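Hypothetical membrane protein (Corynebacterium glutamicum, PDB 6JSA) binds heme through its C-terminal HtaA domain, the part described here, and probably passes it on in the heme uptake machinery of corynebacteria. Local coordinates at residues Val5-Ala16 / Thr154-Leu165. Numbering follows the deposited sequence.
Sequences VTQASAQWGVKA and TQLDPISFSATL
W12 and D157 meet where two antiparallel strands, 8-12 and 159-165, give way to loops. From CB outward, W12 first lies against CG1 and CD1 of I159. With CG anti to the backbone N (chi1 -174°), the indole runs along the neighbouring chain; CD1 passes the CB of I159 and, at the ring edge, P158 O. Next comes NE1, which donates to D157 O at 2.9 Å. That oxygen lies in the ring plane, but the N-H reaches it from above the carbonyl plane, and the bond is bent, 137° at the hydrogen. Farther round, CZ2 touches CD1 of L156 at 3.9 Å, while V14 CA sits over the centre of one ring face, 3.5 Å above the plane.

D157 also grips the loop through its side chain: OD1 accepts from A16 N at 2.8 Å, met from above the carboxylate plane, at the start of helix 16-23. The backbone N of D157 in turn donates to V14 O. Along the strands, backbone pairs of S9 with S162 and Q11 with S160 alternate with non-hydrogen-bonded A8-A163 and A10-F161. On the face that carries S9, Q11, S160 and S162, S160 OG donates to a lone pair of Q11 OE1 at 2.7 Å in one of the two deposited conformers of S160. A beta bulge between V5 and A8 shifts the register; there Q7 N turns to T164 OG1 at 3.0 Å.

K15 extends past L156 and Q155 to hydrogen-bond S17, a heme-binding residue, and its side chain comes about 4 Å from the bound heme at the nearest atoms. Strand 42-53 pairs with the other edge of strand 3-12, and strand 129-138 with that of 159-165, so this N- and C-terminal pairing lies within the antiparallel framework, with helix 16-23 leading from it toward the heme.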
# COMPACT_ATOMS: atom_id res chain seq x y z
N VAL A 5 13.42 11.84 6.00
CA VAL A 5 13.11 10.64 6.75
C VAL A 5 14.40 9.97 7.19
O VAL A 5 15.30 9.74 6.37
CB VAL A 5 12.24 9.69 5.91
CG1 VAL A 5 12.17 8.31 6.55
CG2 VAL A 5 10.85 10.28 5.72
N THR A 6 14.51 9.68 8.48
CA THR A 6 15.63 8.88 8.99
C THR A 6 15.26 7.40 8.85
O THR A 6 15.82 6.69 8.02
CB THR A 6 15.95 9.29 10.42
OG1 THR A 6 16.23 10.70 10.46
CG2 THR A 6 17.17 8.52 10.93
N GLN A 7 14.31 6.94 9.66
CA GLN A 7 13.78 5.58 9.58
C GLN A 7 12.27 5.66 9.53
O GLN A 7 11.66 6.34 10.37
CB GLN A 7 14.16 4.77 10.81
CG GLN A 7 13.59 3.36 10.80
CD GLN A 7 14.25 2.49 9.75
OE1 GLN A 7 15.45 2.22 9.86
NE2 GLN A 7 13.51 2.08 8.73
N ALA A 8 11.66 4.95 8.59
CA ALA A 8 10.21 4.83 8.53
C ALA A 8 9.80 3.37 8.53
O ALA A 8 10.55 2.48 8.11
CB ALA A 8 9.62 5.50 7.28
N SER A 9 8.59 3.13 9.00
CA SER A 9 7.96 1.83 8.91
C SER A 9 6.49 2.04 8.61
O SER A 9 5.90 3.06 8.99
CB SER A 9 8.11 1.02 10.20
OG SER A 9 7.41 1.65 11.26
N ALA A 10 5.90 1.09 7.90
CA ALA A 10 4.48 1.15 7.61
C ALA A 10 3.90 -0.25 7.74
O ALA A 10 4.60 -1.25 7.56
CB ALA A 10 4.18 1.72 6.22
N GLN A 11 2.61 -0.29 8.04
CA GLN A 11 1.86 -1.53 8.20
C GLN A 11 0.59 -1.42 7.37
O GLN A 11 -0.18 -0.47 7.53
CB GLN A 11 1.52 -1.77 9.68
CG GLN A 11 2.75 -1.77 10.60
CD GLN A 11 3.23 -0.36 10.96
OE1 GLN A 11 2.42 0.54 11.22
NE2 GLN A 11 4.54 -0.16 10.96
N TRP A 12 0.39 -2.38 6.47
CA TRP A 12 -0.78 -2.37 5.59
C TRP A 12 -1.05 -3.80 5.15
O TRP A 12 -0.17 -4.44 4.57
CB TRP A 12 -0.54 -1.49 4.37
CG TRP A 12 -1.75 -1.33 3.50
CD1 TRP A 12 -3.03 -1.04 3.91
CD2 TRP A 12 -1.80 -1.39 2.07
NE1 TRP A 12 -3.87 -0.94 2.82
CE2 TRP A 12 -3.14 -1.15 1.68
CE3 TRP A 12 -0.84 -1.64 1.07
CZ2 TRP A 12 -3.54 -1.15 0.34
CZ3 TRP A 12 -1.25 -1.64 -0.26
CH2 TRP A 12 -2.59 -1.39 -0.61
N GLY A 13 -2.26 -4.29 5.42
CA GLY A 13 -2.59 -5.63 4.99
C GLY A 13 -3.13 -5.76 3.58
O GLY A 13 -3.47 -6.88 3.18
N VAL A 14 -3.19 -4.67 2.82
CA VAL A 14 -3.87 -4.59 1.53
C VAL A 14 -5.37 -4.67 1.77
O VAL A 14 -6.06 -3.65 1.75
CB VAL A 14 -3.35 -5.60 0.48
CG1 VAL A 14 -4.08 -5.38 -0.84
CG2 VAL A 14 -1.84 -5.42 0.29
N LYS A 15 -5.88 -5.88 2.02
CA LYS A 15 -7.25 -6.03 2.50
C LYS A 15 -7.35 -7.38 3.18
O LYS A 15 -6.96 -8.39 2.59
CB LYS A 15 -8.27 -5.94 1.35
CG LYS A 15 -9.72 -5.80 1.82
CD LYS A 15 -10.64 -5.64 0.62
CE LYS A 15 -12.09 -5.32 0.99
NZ LYS A 15 -12.65 -6.03 2.15
N ALA A 16 -7.86 -7.41 4.42
CA ALA A 16 -7.88 -8.67 5.16
C ALA A 16 -8.67 -9.74 4.41
O ALA A 16 -8.23 -10.90 4.32
CB ALA A 16 -8.45 -8.47 6.56
N THR A 154 -14.16 1.28 -2.79
CA THR A 154 -14.16 0.25 -1.77
C THR A 154 -13.07 0.55 -0.74
O THR A 154 -11.96 0.97 -1.09
CB THR A 154 -13.90 -1.11 -2.43
OG1 THR A 154 -15.02 -1.46 -3.24
CG2 THR A 154 -13.68 -2.23 -1.40
N GLN A 155 -13.39 0.34 0.53
CA GLN A 155 -12.42 0.54 1.60
C GLN A 155 -11.50 -0.67 1.68
O GLN A 155 -11.96 -1.80 1.88
CB GLN A 155 -13.15 0.73 2.92
CG GLN A 155 -14.09 1.92 2.94
CD GLN A 155 -13.39 3.23 2.62
OE1 GLN A 155 -13.53 3.77 1.52
NE2 GLN A 155 -12.64 3.75 3.58
N LEU A 156 -10.20 -0.43 1.56
CA LEU A 156 -9.20 -1.47 1.75
C LEU A 156 -8.84 -1.51 3.24
O LEU A 156 -9.47 -0.85 4.06
CB LEU A 156 -8.00 -1.21 0.85
CG LEU A 156 -8.29 -1.13 -0.65
CD1 LEU A 156 -6.98 -0.97 -1.42
CD2 LEU A 156 -9.08 -2.35 -1.16
N ASP A 157 -7.82 -2.29 3.61
CA ASP A 157 -7.31 -2.19 4.96
C ASP A 157 -6.77 -0.78 5.18
O ASP A 157 -6.23 -0.16 4.26
CB ASP A 157 -6.12 -3.13 5.16
CG ASP A 157 -6.51 -4.57 5.48
OD1 ASP A 157 -7.70 -4.87 5.69
OD2 ASP A 157 -5.58 -5.40 5.51
N PRO A 158 -6.88 -0.25 6.40
CA PRO A 158 -6.24 1.03 6.70
C PRO A 158 -4.72 0.86 6.74
O PRO A 158 -4.19 -0.24 6.95
CB PRO A 158 -6.78 1.37 8.09
CG PRO A 158 -7.01 0.02 8.72
CD PRO A 158 -7.51 -0.85 7.59
N ILE A 159 -4.02 1.96 6.52
CA ILE A 159 -2.56 1.96 6.54
C ILE A 159 -2.07 2.84 7.68
O ILE A 159 -2.65 3.89 7.96
CB ILE A 159 -1.96 2.40 5.18
CG1 ILE A 159 -0.43 2.25 5.19
CG2 ILE A 159 -2.39 3.82 4.80
CD1 ILE A 159 0.19 2.24 3.80
N SER A 160 -1.00 2.40 8.35
CA SER A 160 -0.36 3.20 9.38
C SER A 160 1.13 3.29 9.10
O SER A 160 1.71 2.43 8.44
CB SER A 160 -0.60 2.64 10.78
OG SER A 160 -0.18 1.30 10.87
N PHE A 161 1.73 4.36 9.60
CA PHE A 161 3.17 4.54 9.45
C PHE A 161 3.71 5.32 10.63
O PHE A 161 2.99 6.06 11.31
CB PHE A 161 3.55 5.26 8.14
CG PHE A 161 3.39 6.75 8.20
CD1 PHE A 161 2.15 7.34 7.97
CD2 PHE A 161 4.47 7.57 8.50
CE1 PHE A 161 2.00 8.72 8.04
CE2 PHE A 161 4.32 8.95 8.58
CZ PHE A 161 3.09 9.53 8.34
N SER A 162 5.00 5.17 10.85
CA SER A 162 5.73 6.02 11.76
C SER A 162 7.11 6.27 11.18
O SER A 162 7.66 5.41 10.48
CB SER A 162 5.80 5.42 13.16
OG SER A 162 6.49 4.18 13.15
N ALA A 163 7.66 7.44 11.46
CA ALA A 163 8.95 7.81 10.91
C ALA A 163 9.67 8.71 11.89
O ALA A 163 9.06 9.55 12.55
CB ALA A 163 8.81 8.52 9.56
N THR A 164 10.98 8.53 11.99
CA THR A 164 11.83 9.53 12.60
C THR A 164 12.30 10.47 11.49
O THR A 164 12.49 10.06 10.34
CB THR A 164 13.02 8.89 13.31
OG1 THR A 164 13.65 7.96 12.43
CG2 THR A 164 12.56 8.17 14.57
N LEU A 165 12.45 11.74 11.84
CA LEU A 165 12.82 12.79 10.90
C LEU A 165 14.11 13.46 11.35
O LEU A 165 14.37 13.60 12.54
CB LEU A 165 11.73 13.85 10.80
CG LEU A 165 10.33 13.37 10.42
CD1 LEU A 165 9.36 14.55 10.33
CD2 LEU A 165 10.34 12.58 9.10
O HOH W 1 16.40 11.27 13.24
O HOH W 2 -3.64 -2.83 7.53
O HOH W 3 -11.88 -3.77 3.87